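Local coordinates for afamin (PDB 6FAK), which carries hydrophobic molecules in body fluids, binding vitamin E and keeping lipidated Wnt proteins soluble and active, at residues Lys332-Phe335 and Glu336-Arg340; Val474-Cys477 and Cys478-Phe482. One frame throughout, in Å; residues are numbered along the deposited sequence. Where two conformers were deposited one is given.

Contact 1 (Lys332-Phe335 and Glu336-Arg340)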
# COMPACT_ATOMS: atom_id res chain seq x y z
N LYS A 332 -0.80 26.82 0.36
CA LYS A 332 -1.87 27.48 1.06
C LYS A 332 -3.26 27.18 0.45
O LYS A 332 -4.23 26.97 1.18
CB LYS A 332 -1.67 28.99 1.11
CG LYS A 332 -2.51 29.62 2.21
CD LYS A 332 -2.14 31.04 2.51
CE LYS A 332 -2.68 31.49 3.89
NZ LYS A 332 -3.98 30.90 4.31
N PHE A 333 -3.35 27.17 -0.87
CA PHE A 333 -4.59 26.74 -1.53
C PHE A 333 -4.97 25.30 -1.12
O PHE A 333 -6.10 25.04 -0.74
CB PHE A 333 -4.49 26.83 -3.06
CG PHE A 333 -5.70 26.25 -3.74
CD1 PHE A 333 -6.89 26.96 -3.77
CD2 PHE A 333 -5.65 24.95 -4.28
CE1 PHE A 333 -8.01 26.40 -4.37
CE2 PHE A 333 -6.76 24.40 -4.89
CZ PHE A 333 -7.94 25.11 -4.94
N THR A 334 -3.99 24.41 -1.12
CA THR A 334 -4.23 23.03 -0.82
C THR A 334 -4.74 22.90 0.66
O THR A 334 -5.74 22.24 0.93
CB THR A 334 -2.97 22.17 -1.06
OG1 THR A 334 -2.46 22.34 -2.41
CG2 THR A 334 -3.29 20.71 -0.75
N PHE A 335 -4.06 23.61 1.57
CA PHE A 335 -4.46 23.73 2.98
C PHE A 335 -5.91 24.20 3.13
O PHE A 335 -6.75 23.53 3.77
CB PHE A 335 -3.49 24.66 3.70
CG PHE A 335 -3.96 25.16 5.02
CD1 PHE A 335 -4.08 24.29 6.11
CD2 PHE A 335 -4.27 26.51 5.19
CE1 PHE A 335 -4.49 24.80 7.35
CE2 PHE A 335 -4.69 27.00 6.42
CZ PHE A 335 -4.81 26.15 7.50
N GLU A 336 -6.20 25.35 2.55
CA GLU A 336 -7.53 25.96 2.71
C GLU A 336 -8.64 25.10 2.06
O GLU A 336 -9.71 24.90 2.68
CB GLU A 336 -7.56 27.38 2.13
CG GLU A 336 -6.72 28.41 2.89
CD GLU A 336 -7.19 28.65 4.35
OE1 GLU A 336 -8.28 28.25 4.73
OE2 GLU A 336 -6.43 29.26 5.15
N TYR A 337 -8.37 24.59 0.85
CA TYR A 337 -9.37 23.79 0.13
C TYR A 337 -9.57 22.42 0.80
O TYR A 337 -10.73 21.97 1.00
CB TYR A 337 -9.00 23.62 -1.37
CG TYR A 337 -10.18 23.23 -2.22
CD1 TYR A 337 -10.57 21.91 -2.33
CD2 TYR A 337 -10.99 24.22 -2.84
CE1 TYR A 337 -11.70 21.55 -3.04
CE2 TYR A 337 -12.13 23.85 -3.59
CZ TYR A 337 -12.46 22.50 -3.71
OH TYR A 337 -13.58 22.08 -4.41
N SER A 338 -8.48 21.75 1.19
CA SER A 338 -8.57 20.44 1.86
C SER A 338 -9.30 20.48 3.22
O SER A 338 -10.15 19.63 3.48
CB SER A 338 -7.21 19.80 2.03
OG SER A 338 -6.56 19.68 0.77
N ARG A 339 -9.00 21.48 4.04
CA ARG A 339 -9.61 21.56 5.35
C ARG A 339 -11.09 21.86 5.32
O ARG A 339 -11.80 21.46 6.25
CB ARG A 339 -8.88 22.53 6.27
CG ARG A 339 -9.12 23.99 6.02
CD ARG A 339 -8.28 24.72 7.04
NE ARG A 339 -8.28 26.13 6.83
CZ ARG A 339 -8.28 27.05 7.80
NH1 ARG A 339 -8.32 26.68 9.08
NH2 ARG A 339 -8.21 28.32 7.49
N ARG A 340 -11.56 22.53 4.26
CA ARG A 340 -12.97 22.77 4.03
C ARG A 340 -13.72 21.71 3.26
O ARG A 340 -14.91 21.85 3.09
CB ARG A 340 -13.17 24.08 3.29
CG ARG A 340 -12.82 25.29 4.11
CD ARG A 340 -12.89 26.51 3.19
NE ARG A 340 -12.74 27.77 3.93
CZ ARG A 340 -11.58 28.22 4.36
NH1 ARG A 340 -10.48 27.50 4.16
NH2 ARG A 340 -11.52 29.36 5.01

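Contact 2 (Val474-Cys477 and Cys478-Phe482)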
# COMPACT_ATOMS: atom_id res chain seq x y z
N VAL A 474 0.06 1.14 -20.24
CA VAL A 474 0.14 1.06 -18.77
C VAL A 474 1.29 1.92 -18.22
O VAL A 474 1.11 2.66 -17.20
CB VAL A 474 0.30 -0.41 -18.29
CG1 VAL A 474 0.64 -0.45 -16.80
CG2 VAL A 474 -0.95 -1.21 -18.53
N ASP A 475 2.47 1.83 -18.86
CA ASP A 475 3.67 2.55 -18.42
C ASP A 475 3.42 4.06 -18.50
O ASP A 475 3.80 4.80 -17.57
CB ASP A 475 4.91 2.20 -19.23
CG ASP A 475 5.33 0.74 -19.07
OD1 ASP A 475 4.72 -0.00 -18.23
OD2 ASP A 475 6.23 0.33 -19.83
N HIS A 476 2.72 4.49 -19.56
CA HIS A 476 2.33 5.89 -19.71
C HIS A 476 1.45 6.30 -18.50
O HIS A 476 1.68 7.36 -17.88
CB HIS A 476 1.57 6.13 -21.04
CG HIS A 476 1.12 7.53 -21.18
ND1 HIS A 476 1.99 8.55 -21.52
CD2 HIS A 476 -0.05 8.13 -20.84
CE1 HIS A 476 1.35 9.71 -21.44
NE2 HIS A 476 0.12 9.48 -21.02
N CYS A 477 0.44 5.50 -18.15
CA CYS A 477 -0.38 5.84 -17.02
C CYS A 477 0.38 5.84 -15.69
O CYS A 477 0.06 6.66 -14.80
CB CYS A 477 -1.62 4.96 -16.92
SG CYS A 477 -2.79 5.26 -18.26
N CYS A 478 1.34 4.93 -15.53
CA CYS A 478 2.12 4.90 -14.31
C CYS A 478 3.02 6.11 -14.13
O CYS A 478 3.27 6.49 -13.03
CB CYS A 478 2.99 3.66 -14.21
SG CYS A 478 2.00 2.22 -13.78
N LYS A 479 3.55 6.67 -15.21
CA LYS A 479 4.63 7.63 -15.07
C LYS A 479 4.21 9.09 -15.29
O LYS A 479 4.96 9.97 -14.96
CB LYS A 479 5.84 7.21 -15.94
CG LYS A 479 5.80 7.66 -17.39
CD LYS A 479 7.18 7.56 -18.06
CE LYS A 479 7.59 6.15 -18.43
NZ LYS A 479 6.91 5.67 -19.68
N THR A 480 3.01 9.31 -15.82
CA THR A 480 2.54 10.64 -16.17
C THR A 480 1.26 10.89 -15.38
O THR A 480 0.16 10.40 -15.72
CB THR A 480 2.29 10.79 -17.69
OG1 THR A 480 3.15 9.91 -18.43
CG2 THR A 480 2.50 12.25 -18.14
N ASN A 481 1.48 11.59 -14.26
CA ASN A 481 0.51 12.41 -13.54
C ASN A 481 -0.08 11.58 -12.40
O ASN A 481 -0.90 10.69 -12.62
CB ASN A 481 -0.58 13.02 -14.45
CG ASN A 481 -1.12 14.36 -13.91
OD1 ASN A 481 -1.15 14.61 -12.69
ND2 ASN A 481 -1.54 15.22 -14.84
N PHE A 482 0.42 11.83 -11.20
CA PHE A 482 -0.02 11.12 -10.05
C PHE A 482 -1.51 11.24 -9.77
O PHE A 482 -2.21 10.26 -9.61
CB PHE A 482 0.84 11.63 -8.88
CG PHE A 482 0.54 10.98 -7.61
CD1 PHE A 482 0.92 9.66 -7.39
CD2 PHE A 482 -0.19 11.64 -6.65
CE1 PHE A 482 0.62 9.02 -6.20
CE2 PHE A 482 -0.50 11.01 -5.46
CZ PHE A 482 -0.09 9.69 -5.23

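Contact 1 (Lys332-Phe335 and Glu336-Arg340)
Arg339 runs over the ring of Phe335, one turn earlier in helix 326-339. Its CB and CG both graze the carbonyl, CG lying 3.3 Å from Phe335 O. CD follows over one face of the ring, 4.1 Å from its centroid and toward the rim, a CH-pi contact. Beyond it the guanidinium lies nearly parallel to the ring, the planes 18° apart, with Phe335 CZ beneath its centre. NE and NH2 then grip one oxygen, Glu336 OE1, side-on: NE at 3.0 Å comes from above the carboxylate plane, while NH2 at 2.8 Å meets the syn lone pair. NH1 turns to Pro227 O. Replacing Arg339 by a leucine would probably leave Glu336 OE1 without its side-on grip and one face of Phe335 without its flat cationic cover.

Glu336 is bent at chi2 (-62°), which lays its carboxylate beside the Phe335 ring; OE2 forms a salt bridge with Lys332 NZ at 3.1 Å. Arg340 NH1 joins on the OE1 side, although its modelled distance is too short to be trusted, and it also bonds Glu336 O. On other sides of the helix, Tyr337 CB sits over one face of the Phe333 ring, toward its rim, in a CH-pi contact, while Thr334 O accepts Ser338 N at 2.8 Å and Ser338 OG at 2.7 Å from opposite faces of the carbonyl plane. Phe231 meets the Phe335 ring and takes Lys332 in a cation-pi contact. With Lys332 on one oxygen and Arg339 on the other, the network is likely to hold buried Glu336 ionised.

Contact 2 (Val474-Cys477 and Cys478-Phe482)
Cys478 takes up the helical ladder of helix 472-479, its N donating to Val474 O at 2.8 Å, while its SG comes 4.3 Å from Val474 CG1. That sulfur is bonded to Cys462 SG, and the preceding Cys477 is bonded to Cys488 SG. Such adjacent cysteines with diverging disulfides are the hallmark of albumin-family domains, and here they tie one short helix to two other helices, 446-462 and 485-490. Lys479 follows with weak backbone bonds to Asp475 O and His476 O, and Thr480 N also reaches His476 O only weakly, evidence of a helix coming undone. Bends at chi3 and chi4 fold the lysine chain back, bringing Lys479 NZ to 4.0 Å from Asp475 CB; Lys479 NZ stays 5.4 Å from Asp475 OD2, too far for a salt bridge, while Asp475 OD1 accepts a hydrogen bond from Ile470 N. Thr480, the first residue to leave helical angles, was modelled in two conformers. In one of them, Thr480 OG1 donates to His476 O at 3.0 Å, in the carbonyl plane, on a lone pair of that oxygen, and lies 3.4 Å above one face of the His476 ring, toward its rim. Past this turn the chain reaches Phe482, whose ring meets His201 and helps line the pocket of the bound polyether.

How the contacts relate
Both contacts lie along single helices, 326-339 and 472-479, but in different albumin repeats: 332-340 in the second and 474-482 in the third. Their centres are 26 Å apart and their nearest atoms about 11 Å apart, without touching. Contact 1 is the more buried: its residues pack on helices 216-225 and 346-363, and charged groups and aromatic rings share the work. Contact 2, where the helix frays, is partly at the surface, where His476, Lys479 and Thr480 are exposed; its inner side relies on covalent links and on packing against Phe489. No salt bridge joins the segments of contact 2, whereas in contact 1 a lysine-glutamate bridge crosses them and an arginine extends it.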